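Local coordinates for phosphoethanolamine N-methyltransferase 1 (Haemonchus contortus, PDB 4KRG), which probably transfers a methyl group from S-adenosylmethionine to phosphoethanolamine, as a di-domain methyltransferase of the nematode pathway to phosphocholine, at residues 18-23 and 89-94. Sequence-based numbering, arbitrary orientation. Where two conformers were deposited one is given.
Sequences TFWDKY and ESFIEK. With SAH (S-adenosyl-L-homocysteine), chain D.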
loop_
_atom_site.group_PDB
_atom_site.type_symbol
_atom_site.label_atom_id
_atom_site.label_comp_id
_atom_site.label_asym_id
_atom_site.label_seq_id
_atom_site.Cartn_x
_atom_site.Cartn_y
_atom_site.Cartn_z
ATOM N N THR A 18 11.190 -25.358 8.673
ATOM C CA THR A 18 11.269 -25.809 10.061
ATOM C C THR A 18 10.349 -24.992 10.968
ATOM O O THR A 18 9.678 -25.539 11.843
ATOM C CB THR A 18 12.697 -25.689 10.610
ATOM O OG1 THR A 18 13.625 -26.197 9.650
ATOM C CG2 THR A 18 12.838 -26.469 11.903
ATOM N N PHE A 19 10.335 -23.678 10.767
ATOM C CA PHE A 19 9.431 -22.812 11.511
ATOM C C PHE A 19 7.987 -23.245 11.289
ATOM O O PHE A 19 7.223 -23.398 12.237
ATOM C CB PHE A 19 9.607 -21.352 11.098
ATOM C CG PHE A 19 8.618 -20.420 11.741
ATOM C CD1 PHE A 19 8.837 -19.931 13.021
ATOM C CD2 PHE A 19 7.469 -20.028 11.064
ATOM C CE1 PHE A 19 7.924 -19.072 13.615
ATOM C CE2 PHE A 19 6.552 -19.169 11.651
ATOM C CZ PHE A 19 6.779 -18.690 12.927
ATOM N N TRP A 20 7.615 -23.458 10.035
ATOM C CA TRP A 20 6.237 -23.817 9.743
ATOM C C TRP A 20 5.906 -25.252 10.132
ATOM O O TRP A 20 4.749 -25.574 10.388
ATOM C CB TRP A 20 5.878 -23.497 8.290
ATOM C CG TRP A 20 5.520 -22.058 8.145
ATOM C CD1 TRP A 20 6.266 -21.074 7.571
ATOM C CD2 TRP A 20 4.338 -21.442 8.641
ATOM N NE1 TRP A 20 5.604 -19.874 7.658
ATOM C CE2 TRP A 20 4.411 -20.067 8.317
ATOM C CE3 TRP A 20 3.207 -21.898 9.327
ATOM C CZ2 TRP A 20 3.408 -19.163 8.651
ATOM C CZ3 TRP A 20 2.213 -21.005 9.659
ATOM C CH2 TRP A 20 2.319 -19.652 9.324
ATOM N N ASP A 21 6.925 -26.104 10.199
ATOM C CA ASP A 21 6.749 -27.454 10.722
ATOM C C ASP A 21 6.149 -27.428 12.127
ATOM O O ASP A 21 5.384 -28.317 12.494
ATOM C CB ASP A 21 8.079 -28.214 10.744
ATOM C CG ASP A 21 8.441 -28.809 9.398
ATOM O OD1 ASP A 21 7.553 -28.890 8.526
ATOM O OD2 ASP A 21 9.613 -29.208 9.220
ATOM N N LYS A 22 6.493 -26.402 12.902
ATOM C CA LYS A 22 6.003 -26.270 14.270
ATOM C C LYS A 22 4.481 -26.134 14.341
ATOM O O LYS A 22 3.885 -26.360 15.391
ATOM C CB LYS A 22 6.674 -25.082 14.982
ATOM C CG LYS A 22 8.181 -25.236 15.189
ATOM C CD LYS A 22 8.773 -24.125 16.064
ATOM C CE LYS A 22 8.652 -22.752 15.415
ATOM N NZ LYS A 22 9.254 -21.675 16.259
ATOM N N TYR A 23 3.854 -25.779 13.222
ATOM C CA TYR A 23 2.415 -25.520 13.197
ATOM C C TYR A 23 1.606 -26.590 12.461
ATOM O O TYR A 23 0.379 -26.550 12.464
ATOM C CB TYR A 23 2.133 -24.118 12.623
ATOM C CG TYR A 23 2.725 -23.014 13.473
ATOM C CD1 TYR A 23 2.031 -22.508 14.562
ATOM C CD2 TYR A 23 3.990 -22.502 13.208
ATOM C CE1 TYR A 23 2.574 -21.513 15.364
ATOM C CE2 TYR A 23 4.546 -21.507 14.009
ATOM C CZ TYR A 23 3.829 -21.017 15.083
ATOM O OH TYR A 23 4.356 -20.026 15.884
ATOM N N GLU A 89 2.848 -30.193 4.185
ATOM C CA GLU A 89 1.983 -31.273 3.722
ATOM C C GLU A 89 0.625 -31.347 4.411
ATOM O O GLU A 89 -0.404 -31.470 3.747
ATOM C CB GLU A 89 2.709 -32.603 3.880
ATOM C CG GLU A 89 1.794 -33.801 3.936
ATOM C CD GLU A 89 2.554 -35.088 4.166
ATOM O OE1 GLU A 89 3.757 -35.128 3.829
ATOM O OE2 GLU A 89 1.954 -36.051 4.690
ATOM N N SER A 90 0.611 -31.271 5.738
ATOM C CA SER A 90 -0.644 -31.389 6.472
ATOM C C SER A 90 -1.593 -30.236 6.144
ATOM O O SER A 90 -2.809 -30.402 6.161
ATOM C CB SER A 90 -0.401 -31.480 7.981
ATOM O OG SER A 90 -0.510 -30.214 8.596
ATOM N N PHE A 91 -1.037 -29.070 5.835
ATOM C CA PHE A 91 -1.861 -27.919 5.474
ATOM C C PHE A 91 -2.609 -28.206 4.177
ATOM O O PHE A 91 -3.820 -28.005 4.096
ATOM C CB PHE A 91 -1.017 -26.641 5.346
ATOM C CG PHE A 91 -0.464 -26.134 6.659
ATOM C CD1 PHE A 91 -0.859 -26.688 7.872
ATOM C CD2 PHE A 91 0.451 -25.090 6.676
ATOM C CE1 PHE A 91 -0.350 -26.210 9.074
ATOM C CE2 PHE A 91 0.965 -24.616 7.872
ATOM C CZ PHE A 91 0.561 -25.177 9.070
ATOM N N ILE A 92 -1.882 -28.695 3.174
ATOM C CA ILE A 92 -2.482 -29.076 1.898
ATOM C C ILE A 92 -3.525 -30.170 2.115
ATOM O O ILE A 92 -4.589 -30.168 1.485
ATOM C CB ILE A 92 -1.415 -29.545 0.888
ATOM C CG1 ILE A 92 -0.728 -28.344 0.236
ATOM C CG2 ILE A 92 -2.032 -30.425 -0.182
ATOM C CD1 ILE A 92 -1.665 -27.443 -0.573
ATOM N N GLU A 93 -3.224 -31.104 3.013
ATOM C CA GLU A 93 -4.175 -32.157 3.345
ATOM C C GLU A 93 -5.458 -31.593 3.951
ATOM O O GLU A 93 -6.552 -31.999 3.578
ATOM C CB GLU A 93 -3.530 -33.201 4.258
ATOM C CG GLU A 93 -2.477 -34.031 3.555
ATOM C CD GLU A 93 -1.655 -34.860 4.509
ATOM O OE1 GLU A 93 -1.776 -34.655 5.738
ATOM O OE2 GLU A 93 -0.883 -35.718 4.031
ATOM N N LYS A 94 -5.324 -30.652 4.879
ATOM C CA LYS A 94 -6.494 -29.977 5.446
ATOM C C LYS A 94 -7.248 -29.176 4.368
ATOM O O LYS A 94 -8.474 -29.142 4.361
ATOM C CB LYS A 94 -6.083 -29.096 6.633
ATOM C CG LYS A 94 -7.203 -28.267 7.248
ATOM C CD LYS A 94 -8.444 -29.097 7.545
ATOM C CE LYS A 94 -8.763 -29.111 9.027
ATOM N NZ LYS A 94 -10.185 -29.481 9.276
HETATM N N SAH D . -1.765 -17.525 2.748
HETATM C CA SAH D . -2.523 -18.277 3.761
HETATM C CB SAH D . -1.520 -18.798 4.846
HETATM C CG SAH D . -0.668 -17.700 5.480
HETATM S SD SAH D . 0.664 -18.283 6.568
HETATM C C SAH D . -3.582 -17.442 4.360
HETATM O O SAH D . -3.401 -16.243 4.510
HETATM O OXT SAH D . -4.475 -17.989 4.971
HETATM C "C5'" SAH D . 1.991 -18.816 5.455
HETATM C "C4'" SAH D . 1.766 -19.921 4.576
HETATM O "O4'" SAH D . 2.735 -19.883 3.495
HETATM C "C3'" SAH D . 1.960 -21.211 5.266
HETATM O "O3'" SAH D . 1.010 -22.140 4.793
HETATM C "C2'" SAH D . 3.295 -21.634 4.869
HETATM O "O2'" SAH D . 3.414 -23.029 4.909
HETATM C "C1'" SAH D . 3.399 -21.110 3.486
HETATM N N9 SAH D . 4.815 -20.937 3.007
HETATM C C8 SAH D . 5.768 -20.159 3.537
HETATM N N7 SAH D . 6.816 -20.196 2.712
HETATM C C5 SAH D . 6.539 -20.981 1.668
HETATM C C6 SAH D . 7.258 -21.374 0.527
HETATM N N6 SAH D . 8.542 -20.937 0.301
HETATM N N1 SAH D . 6.651 -22.194 -0.350
HETATM C C2 SAH D . 5.412 -22.632 -0.162
HETATM N N3 SAH D . 4.702 -22.274 0.922
HETATM C C4 SAH D . 5.237 -21.453 1.844
#
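Phe91 reaches from helix 89-98 to Trp20 on helix 9-21 and to Tyr23 a little further along the chain, and its ring is one partner in every close contact between the two segments, a small and buried meeting. The side chain leaves its helix with CG anti to its own carbonyl carbon and beside the backbone N (chi1 -69°), which carries the ring across toward the 18-23 segment. There it offers its rim. Phe91 CE2 lies 3.8 Å from CE3 of Trp20, the two side chains crossing at about a right angle. CE1 of Phe91 comes to 3.5 Å from the backbone O of Tyr23, which sits at the ring edge, in plane, and CZ also touches Tyr23 CB at 4.0 Å. On the cofactor side, CD2 of Phe91 is 3.5 Å from the ribose O3' of SAH. Met32 and Asp86 add to the packing around Phe91, and Asp86 OD1 is itself hydrogen-bonded to SAH.

One face of the Trp20 indole lies over the ribose, with C2' of SAH 3.8 Å above the plane; CE2 of Phe19 lies against the opposite face, and the Trp20 and Tyr133 rings also pair edge-to-face. The benzo end approaches the sulfur, Trp20 CH2 being 3.5 Å from SAH SD. Trp20 from the N-terminal helix and Phe91 from the helix that follows strand 81-86 thus together wall one part of the S-adenosylhomocysteine pocket, beside the ribose, in a Rossmann-like methyltransferase domain.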